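Local coordinates for nuclease (PDB 4QBN), which is probably a magnesium-dependent nuclease of the VRR-NUC family, hydrolysing ester bonds in nucleic acids, at residues G32-L36 with F47-K51; R6-Y10 with V79-K83. All coordinates share one frame. Residues are numbered along the deposited sequence.

Interaction 1. Residues G32-L36 with F47-K51. With SO4 (sulfate ion), chain C.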
ATOM      1  N   GLY A  32      10.509  -5.913   4.466  1.00 38.83           N
ATOM      2  CA  GLY A  32       9.526  -6.950   4.168  1.00 39.32           C
ATOM      3  C   GLY A  32       8.359  -6.453   3.346  1.00 37.28           C
ATOM      4  O   GLY A  32       7.450  -7.221   3.101  1.00 38.15           O
ATOM      5  N   ALA A  33       8.391  -5.195   2.918  1.00 35.18           N
ATOM      6  CA  ALA A  33       7.262  -4.665   2.111  1.00 34.58           C
ATOM      7  C   ALA A  33       7.172  -5.395   0.761  1.00 36.04           C
ATOM      8  O   ALA A  33       8.182  -5.684   0.140  1.00 34.29           O
ATOM      9  CB  ALA A  33       7.480  -3.174   1.859  1.00 33.27           C
ATOM     10  N   PRO A  34       5.965  -5.675   0.276  1.00 33.40           N
ATOM     11  CA  PRO A  34       5.847  -6.234  -1.088  1.00 34.08           C
ATOM     12  C   PRO A  34       6.533  -5.343  -2.139  1.00 33.26           C
ATOM     13  O   PRO A  34       6.541  -4.113  -2.024  1.00 37.71           O
ATOM     14  CB  PRO A  34       4.315  -6.225  -1.319  1.00 35.93           C
ATOM     15  CG  PRO A  34       3.766  -6.523   0.107  1.00 40.77           C
ATOM     16  CD  PRO A  34       4.707  -5.739   1.047  1.00 37.85           C
ATOM     17  N   ASP A  35       7.125  -5.954  -3.168  1.00 33.45           N
ATOM     18  CA  ASP A  35       7.869  -5.155  -4.165  1.00 32.84           C
ATOM     19  C   ASP A  35       7.002  -4.111  -4.847  1.00 30.43           C
ATOM     20  O   ASP A  35       7.483  -2.968  -5.108  1.00 29.52           O
ATOM     21  CB  ASP A  35       8.484  -6.060  -5.243  1.00 35.54           C
ATOM     22  CG  ASP A  35       9.538  -6.964  -4.682  1.00 54.00           C
ATOM     23  OD1 ASP A  35      10.360  -6.417  -3.900  1.00 51.60           O
ATOM     24  OD2 ASP A  35       9.545  -8.189  -5.010  1.00 50.48           O
ATOM     25  N   LEU A  36       5.763  -4.485  -5.210  1.00 24.70           N
ATOM     26  CA  LEU A  36       4.907  -3.558  -5.961  1.00 24.65           C
ATOM     27  C   LEU A  36       3.589  -3.298  -5.274  1.00 24.46           C
ATOM     28  O   LEU A  36       2.955  -4.233  -4.744  1.00 24.68           O
ATOM     29  CB  LEU A  36       4.588  -4.139  -7.355  1.00 22.42           C
ATOM     30  CG  LEU A  36       5.764  -4.384  -8.281  1.00 28.10           C
ATOM     31  CD1 LEU A  36       5.264  -5.004  -9.589  1.00 32.02           C
ATOM     32  CD2 LEU A  36       6.455  -3.017  -8.643  1.00 30.73           C
ATOM     33  N   PHE A  47      -0.921  -6.281  -3.809  1.00 16.50           N
ATOM     34  CA  PHE A  47       0.471  -6.141  -3.412  1.00 16.65           C
ATOM     35  C   PHE A  47       1.156  -7.290  -4.099  1.00 23.55           C
ATOM     36  O   PHE A  47       0.744  -8.428  -3.947  1.00 22.59           O
ATOM     37  CB  PHE A  47       0.565  -6.303  -1.887  1.00 20.02           C
ATOM     38  CG  PHE A  47      -0.149  -5.184  -1.163  1.00 19.64           C
ATOM     39  CD1 PHE A  47       0.538  -3.985  -0.924  1.00 20.37           C
ATOM     40  CD2 PHE A  47      -1.449  -5.327  -0.745  1.00 17.97           C
ATOM     41  CE1 PHE A  47      -0.118  -2.938  -0.287  1.00 18.12           C
ATOM     42  CE2 PHE A  47      -2.136  -4.284  -0.101  1.00 19.45           C
ATOM     43  CZ  PHE A  47      -1.434  -3.067   0.135  1.00 20.24           C
ATOM     44  N   VAL A  48       2.193  -6.999  -4.846  1.00 19.11           N
ATOM     45  CA  VAL A  48       2.809  -8.055  -5.667  1.00 19.63           C
ATOM     46  C   VAL A  48       4.303  -8.184  -5.377  1.00 25.00           C
ATOM     47  O   VAL A  48       5.046  -7.208  -5.457  1.00 24.89           O
ATOM     48  CB  VAL A  48       2.594  -7.757  -7.175  1.00 22.41           C
ATOM     49  CG1 VAL A  48       3.323  -8.845  -8.019  1.00 27.07           C
ATOM     50  CG2 VAL A  48       1.097  -7.791  -7.455  1.00 24.43           C
ATOM     51  N   GLU A  49       4.760  -9.410  -5.064  1.00 23.37           N
ATOM     52  CA  GLU A  49       6.155  -9.625  -4.787  1.00 23.21           C
ATOM     53  C   GLU A  49       6.740 -10.265  -6.039  1.00 31.12           C
ATOM     54  O   GLU A  49       6.119 -11.150  -6.571  1.00 28.80           O
ATOM     55  CB  GLU A  49       6.290 -10.586  -3.599  1.00 24.40           C
ATOM     56  CG  GLU A  49       7.750 -10.912  -3.297  1.00 33.17           C
ATOM     57  CD  GLU A  49       8.495  -9.803  -2.480  1.00 70.10           C
ATOM     58  OE1 GLU A  49       7.867  -8.772  -2.128  1.00 61.34           O
ATOM     59  OE2 GLU A  49       9.725  -9.942  -2.236  1.00 67.97           O
ATOM     60  N   VAL A  50       7.888  -9.816  -6.528  1.00 28.53           N
ATOM     61  CA  VAL A  50       8.413 -10.377  -7.758  1.00 26.64           C
ATOM     62  C   VAL A  50       9.719 -11.106  -7.514  1.00 35.26           C
ATOM     63  O   VAL A  50      10.615 -10.554  -6.855  1.00 37.43           O
ATOM     64  CB  VAL A  50       8.636  -9.266  -8.805  1.00 33.49           C
ATOM     65  CG1 VAL A  50       9.203  -9.889 -10.074  1.00 39.30           C
ATOM     66  CG2 VAL A  50       7.343  -8.529  -9.054  1.00 33.45           C
ATOM     67  N   LYS A  51       9.838 -12.339  -8.019  1.00 28.89           N
ATOM     68  CA  LYS A  51      11.052 -13.129  -7.844  1.00 31.55           C
ATOM     69  C   LYS A  51      11.695 -13.468  -9.184  1.00 36.11           C
ATOM     70  O   LYS A  51      11.097 -13.294 -10.245  1.00 41.49           O
ATOM     71  CB  LYS A  51      10.735 -14.437  -7.116  1.00 38.51           C
ATOM     72  CG  LYS A  51      10.070 -14.233  -5.725  1.00 42.65           C
ATOM     73  CD  LYS A  51      10.860 -13.244  -4.832  1.00 44.68           C
ATOM     74  CE  LYS A  51      12.035 -13.989  -4.281  1.00 60.23           C
ATOM     75  NZ  LYS A  51      12.889 -13.333  -3.223  1.00 73.86           N
TER
HETATM   76  S   SO4 C 101      13.141  -6.610   1.679  1.00 54.89           S
HETATM   77  O1  SO4 C 101      14.426  -7.221   2.053  1.00 62.23           O
HETATM   78  O2  SO4 C 101      12.996  -5.386   2.479  1.00 48.01           O
HETATM   79  O3  SO4 C 101      13.110  -6.321   0.246  1.00 54.43           O
HETATM   80  O4  SO4 C 101      12.048  -7.531   1.954  1.00 57.67           O
HETATM   81  O   HOH W   1       7.483  -8.931   0.630  1.00 47.10           O
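Two acidic side chains face each other here at very short range. Asp35 OD2 lies 3.3 Å from Glu49 OE2, two acceptors of like charge close together. Such a carboxylate pair is the mark of the PD-(D/E)XK nucleases, to which VRR-NUC proteins belong. Pro34-Asp35 and Glu49-Val50-Lys51 match that motif. In relatives the two acids hold the catalytic metal. A Mg(2+) site here is therefore likely, although no metal is among these atoms.

The backbone fixes both acids. Val50 N donates to Asp35 OD2 (2.8 Å), and Asp35 N donates to Glu49 OE1 (3.1 Å). Leu36 and Val48 form an antiparallel hydrogen-bonded pair, with Leu36 N to Val48 O at 2.8 Å and Val48 N to Leu36 O at 2.9 Å. Asp35 and Leu36 both face Val48, which makes a classic beta bulge. Asp35 has helical backbone angles, and its CA-to-CB bond points toward the strand. A water donates to Gly32 O (3.0 Å) and to Glu49 OE1 (2.8 Å), tying the loop to the acid. Gly32 N binds a sulfate, probably from the crystallisation liquor, at O2 (3.2 Å).

Apolar contacts complete the fit. Pro34 CG rests 3.8 Å from Phe47 CB, and Leu36 CD1 lies 4.1 Å from Val50 CG2.

Strand 44-50 is an inner strand, between strands 36-40 and 75-79. Leu36 and Val50 meet helix 3-17 through Gln8 and Val7, while Phe47 and Glu49 meet helix 60-71 through Phe69 and His66.

Interaction 2. Residues R6-Y10 with V79-K83. With SO4 (sulfate ion), chain D.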
ATOM      1  N   ARG A   6      13.370  -7.850 -15.115  1.00 36.41           N
ATOM      2  CA  ARG A   6      12.581  -8.032 -16.337  1.00 36.76           C
ATOM      3  C   ARG A   6      11.141  -8.444 -16.043  1.00 33.40           C
ATOM      4  O   ARG A   6      10.199  -7.960 -16.714  1.00 36.30           O
ATOM      5  CB  ARG A   6      13.239  -9.065 -17.257  1.00 40.13           C
ATOM      6  CG  ARG A   6      14.347  -8.435 -18.097  1.00 48.98           C
ATOM      7  CD  ARG A   6      15.670  -9.116 -17.922  1.00 59.58           C
ATOM      8  NE  ARG A   6      15.637 -10.566 -18.126  1.00 58.62           N
ATOM      9  CZ  ARG A   6      16.710 -11.347 -17.976  1.00 56.49           C
ATOM     10  NH1 ARG A   6      17.879 -10.823 -17.623  1.00 51.99           N
ATOM     11  NH2 ARG A   6      16.619 -12.658 -18.182  1.00 57.21           N
ATOM     12  N   VAL A   7      10.959  -9.351 -15.087  1.00 32.89           N
ATOM     13  CA  VAL A   7       9.603  -9.765 -14.724  1.00 29.40           C
ATOM     14  C   VAL A   7       8.886  -8.578 -14.110  1.00 34.09           C
ATOM     15  O   VAL A   7       7.689  -8.370 -14.313  1.00 29.24           O
ATOM     16  CB  VAL A   7       9.605 -10.932 -13.742  1.00 29.04           C
ATOM     17  CG1 VAL A   7       8.138 -11.299 -13.274  1.00 33.24           C
ATOM     18  CG2 VAL A   7      10.315 -12.146 -14.398  1.00 31.53           C
ATOM     19  N   GLN A   8       9.591  -7.814 -13.282  1.00 28.74           N
ATOM     20  CA  GLN A   8       8.946  -6.671 -12.650  1.00 28.39           C
ATOM     21  C   GLN A   8       8.488  -5.626 -13.686  1.00 29.60           C
ATOM     22  O   GLN A   8       7.402  -5.021 -13.567  1.00 28.79           O
ATOM     23  CB  GLN A   8       9.909  -6.035 -11.651  1.00 35.42           C
ATOM     24  CG  GLN A   8       9.289  -4.936 -10.876  1.00 39.81           C
ATOM     25  CD  GLN A   8      10.209  -4.529  -9.741  1.00 55.58           C
ATOM     26  OE1 GLN A   8      10.645  -3.369  -9.659  1.00 64.54           O
ATOM     27  NE2 GLN A   8      10.550  -5.499  -8.878  1.00 56.38           N
ATOM     28  N   LYS A   9       9.321  -5.388 -14.687  1.00 31.88           N
ATOM     29  CA  LYS A   9       8.948  -4.432 -15.711  1.00 33.58           C
ATOM     30  C   LYS A   9       7.741  -4.907 -16.516  1.00 33.47           C
ATOM     31  O   LYS A   9       6.889  -4.110 -16.913  1.00 32.97           O
ATOM     32  CB  LYS A   9      10.111  -4.186 -16.633  1.00 37.16           C
ATOM     33  CG  LYS A   9       9.820  -3.278 -17.820  1.00 50.75           C
ATOM     34  CD  LYS A   9      11.148  -3.001 -18.567  1.00 70.75           C
ATOM     35  CE  LYS A   9      11.026  -3.061 -20.094  1.00 87.55           C
ATOM     36  NZ  LYS A   9      10.326  -1.882 -20.691  1.00 96.03           N
ATOM     37  N   TYR A  10       7.679  -6.198 -16.797  1.00 33.45           N
ATOM     38  CA  TYR A  10       6.544  -6.728 -17.569  1.00 35.17           C
ATOM     39  C   TYR A  10       5.274  -6.607 -16.781  1.00 31.19           C
ATOM     40  O   TYR A  10       4.194  -6.236 -17.301  1.00 31.17           O
ATOM     41  CB  TYR A  10       6.803  -8.194 -17.886  1.00 38.38           C
ATOM     42  CG  TYR A  10       5.704  -8.873 -18.624  1.00 33.56           C
ATOM     43  CD1 TYR A  10       5.487  -8.622 -19.965  1.00 37.75           C
ATOM     44  CD2 TYR A  10       4.903  -9.805 -17.983  1.00 35.84           C
ATOM     45  CE1 TYR A  10       4.504  -9.285 -20.664  1.00 40.20           C
ATOM     46  CE2 TYR A  10       3.895 -10.485 -18.680  1.00 33.32           C
ATOM     47  CZ  TYR A  10       3.706 -10.210 -19.995  1.00 38.94           C
ATOM     48  OH  TYR A  10       2.706 -10.889 -20.673  1.00 40.80           O
ATOM     49  N   VAL A  79       4.993 -13.525  -7.954  1.00 24.61           N
ATOM     50  CA  VAL A  79       5.153 -13.975  -9.339  1.00 27.81           C
ATOM     51  C   VAL A  79       6.620 -14.064  -9.657  1.00 25.31           C
ATOM     52  O   VAL A  79       7.417 -13.321  -9.138  1.00 29.98           O
ATOM     53  CB  VAL A  79       4.454 -13.042 -10.348  1.00 31.14           C
ATOM     54  CG1 VAL A  79       2.900 -13.054 -10.131  1.00 27.89           C
ATOM     55  CG2 VAL A  79       5.028 -11.649 -10.262  1.00 30.84           C
ATOM     56  N   GLY A  80       6.990 -15.002 -10.492  1.00 27.10           N
ATOM     57  CA  GLY A  80       8.407 -15.149 -10.755  1.00 34.32           C
ATOM     58  C   GLY A  80       8.712 -15.451 -12.184  1.00 34.50           C
ATOM     59  O   GLY A  80       9.801 -15.925 -12.521  1.00 37.23           O
ATOM     60  N   SER A  81       7.750 -15.221 -13.056  1.00 34.88           N
ATOM     61  CA  SER A  81       8.002 -15.463 -14.474  1.00 35.79           C
ATOM     62  C   SER A  81       6.943 -14.704 -15.216  1.00 29.94           C
ATOM     63  O   SER A  81       5.934 -14.337 -14.643  1.00 32.05           O
ATOM     64  CB  SER A  81       7.874 -16.961 -14.823  1.00 41.47           C
ATOM     65  OG  SER A  81       6.510 -17.373 -14.593  1.00 39.27           O
ATOM     66  N   PHE A  82       7.149 -14.501 -16.515  1.00 35.83           N
ATOM     67  CA  PHE A  82       6.122 -13.818 -17.319  1.00 35.37           C
ATOM     68  C   PHE A  82       4.810 -14.604 -17.322  1.00 41.47           C
ATOM     69  O   PHE A  82       3.709 -14.030 -17.338  1.00 35.74           O
ATOM     70  CB  PHE A  82       6.570 -13.678 -18.770  1.00 39.32           C
ATOM     71  CG  PHE A  82       7.560 -12.552 -18.999  1.00 45.24           C
ATOM     72  CD1 PHE A  82       8.674 -12.410 -18.185  1.00 49.64           C
ATOM     73  CD2 PHE A  82       7.381 -11.652 -20.040  1.00 51.93           C
ATOM     74  CE1 PHE A  82       9.621 -11.381 -18.405  1.00 56.01           C
ATOM     75  CE2 PHE A  82       8.316 -10.616 -20.256  1.00 55.51           C
ATOM     76  CZ  PHE A  82       9.429 -10.490 -19.428  1.00 50.86           C
ATOM     77  N   LYS A  83       4.919 -15.931 -17.370  1.00 35.38           N
ATOM     78  CA  LYS A  83       3.714 -16.747 -17.403  1.00 38.69           C
ATOM     79  C   LYS A  83       2.901 -16.548 -16.119  1.00 35.42           C
ATOM     80  O   LYS A  83       1.649 -16.486 -16.151  1.00 36.58           O
ATOM     81  CB  LYS A  83       4.104 -18.218 -17.611  1.00 44.01           C
ATOM     82  CG  LYS A  83       2.952 -19.143 -17.933  1.00 50.64           C
ATOM     83  CD  LYS A  83       3.493 -20.375 -18.630  1.00 67.91           C
ATOM     84  CE  LYS A  83       2.363 -21.312 -19.097  1.00 81.17           C
ATOM     85  NZ  LYS A  83       1.713 -22.085 -17.969  1.00 85.44           N
TER
HETATM   86  S   SO4 D 102       8.688 -17.380 -18.547  1.00 62.40           S
HETATM   87  O1  SO4 D 102       9.315 -18.633 -18.104  1.00 69.88           O
HETATM   88  O2  SO4 D 102       9.379 -16.237 -17.857  1.00 53.00           O
HETATM   89  O3  SO4 D 102       8.723 -17.223 -20.002  1.00 70.91           O
HETATM   90  O4  SO4 D 102       7.260 -17.464 -18.264  1.00 51.89           O
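Residues 6-10 are a piece of helix. They pass close to the turn where residues 79-81 leave a strand and residues 82-83 begin the last helix. The backbones come nearest at Val7 and Ser81, with CA atoms 5.9 Å apart. Ser81 is the N-cap of the last helix. Its OG bonds Gln84 N, at the first turn of the helix, and also Glu54. The amides of that first turn bind a sulfate, probably from the crystallisation liquor. Phe82 N reaches its O2 at 3.1 Å and Lys83 N its O4 at 2.9 Å. An anion fits well at this positive end of the helix dipole.

The contact joins the first and last helices of an alpha/beta fold with the alpha-beta-beta-beta-alpha-beta core of the PD-(D/E)XK nucleases. Here a further helix, 82-92, follows the core and packs beside helix 3-17.

Side chains make the join, and aromatic rings lead it. Tyr10 and Phe82 form an offset stack, with ring centroids 4.3 Å apart and planes at 24°. Tyr10 CD1 comes within 3.5 Å of Phe82 CE2. Tyr10 CB also makes a CH-pi contact, 4.0 Å from the centroid of the Phe82 ring and over its face. The Tyr10 hydroxyl bonds Asp86, one turn further along the last helix.

Val7 fills the inner side. Its CG2 is 4.1 Å from Phe82 CD1, its CG1 is 3.9 Å from Ser81 N, and the same CG1 lies 4.3 Å from Val79 CG2. Beyond these, Val7 and Val79 both touch Val85.

The two contacts lie with centres 12 Å apart in one compact domain. Along the chain the order is 6-10, 32-36, 47-51, 79-83, so interaction 2 brackets interaction 1. They meet at neighbouring parallel strands, 44-50 and 75-79, which helix 60-71 connects in a beta-alpha-beta crossover. Lys51 N lies 2.8 Å from Val79 O, and Glu49 O lies 3.0 Å from Val79 N; both are probable hydrogen bonds. Helix 3-17 is the second bridge, with Val7 CG1 3.7 Å from Val50 CG1. Interaction 1 thus carries the probable metal-binding acids, while interaction 2 joins the terminal helices next to the same strand.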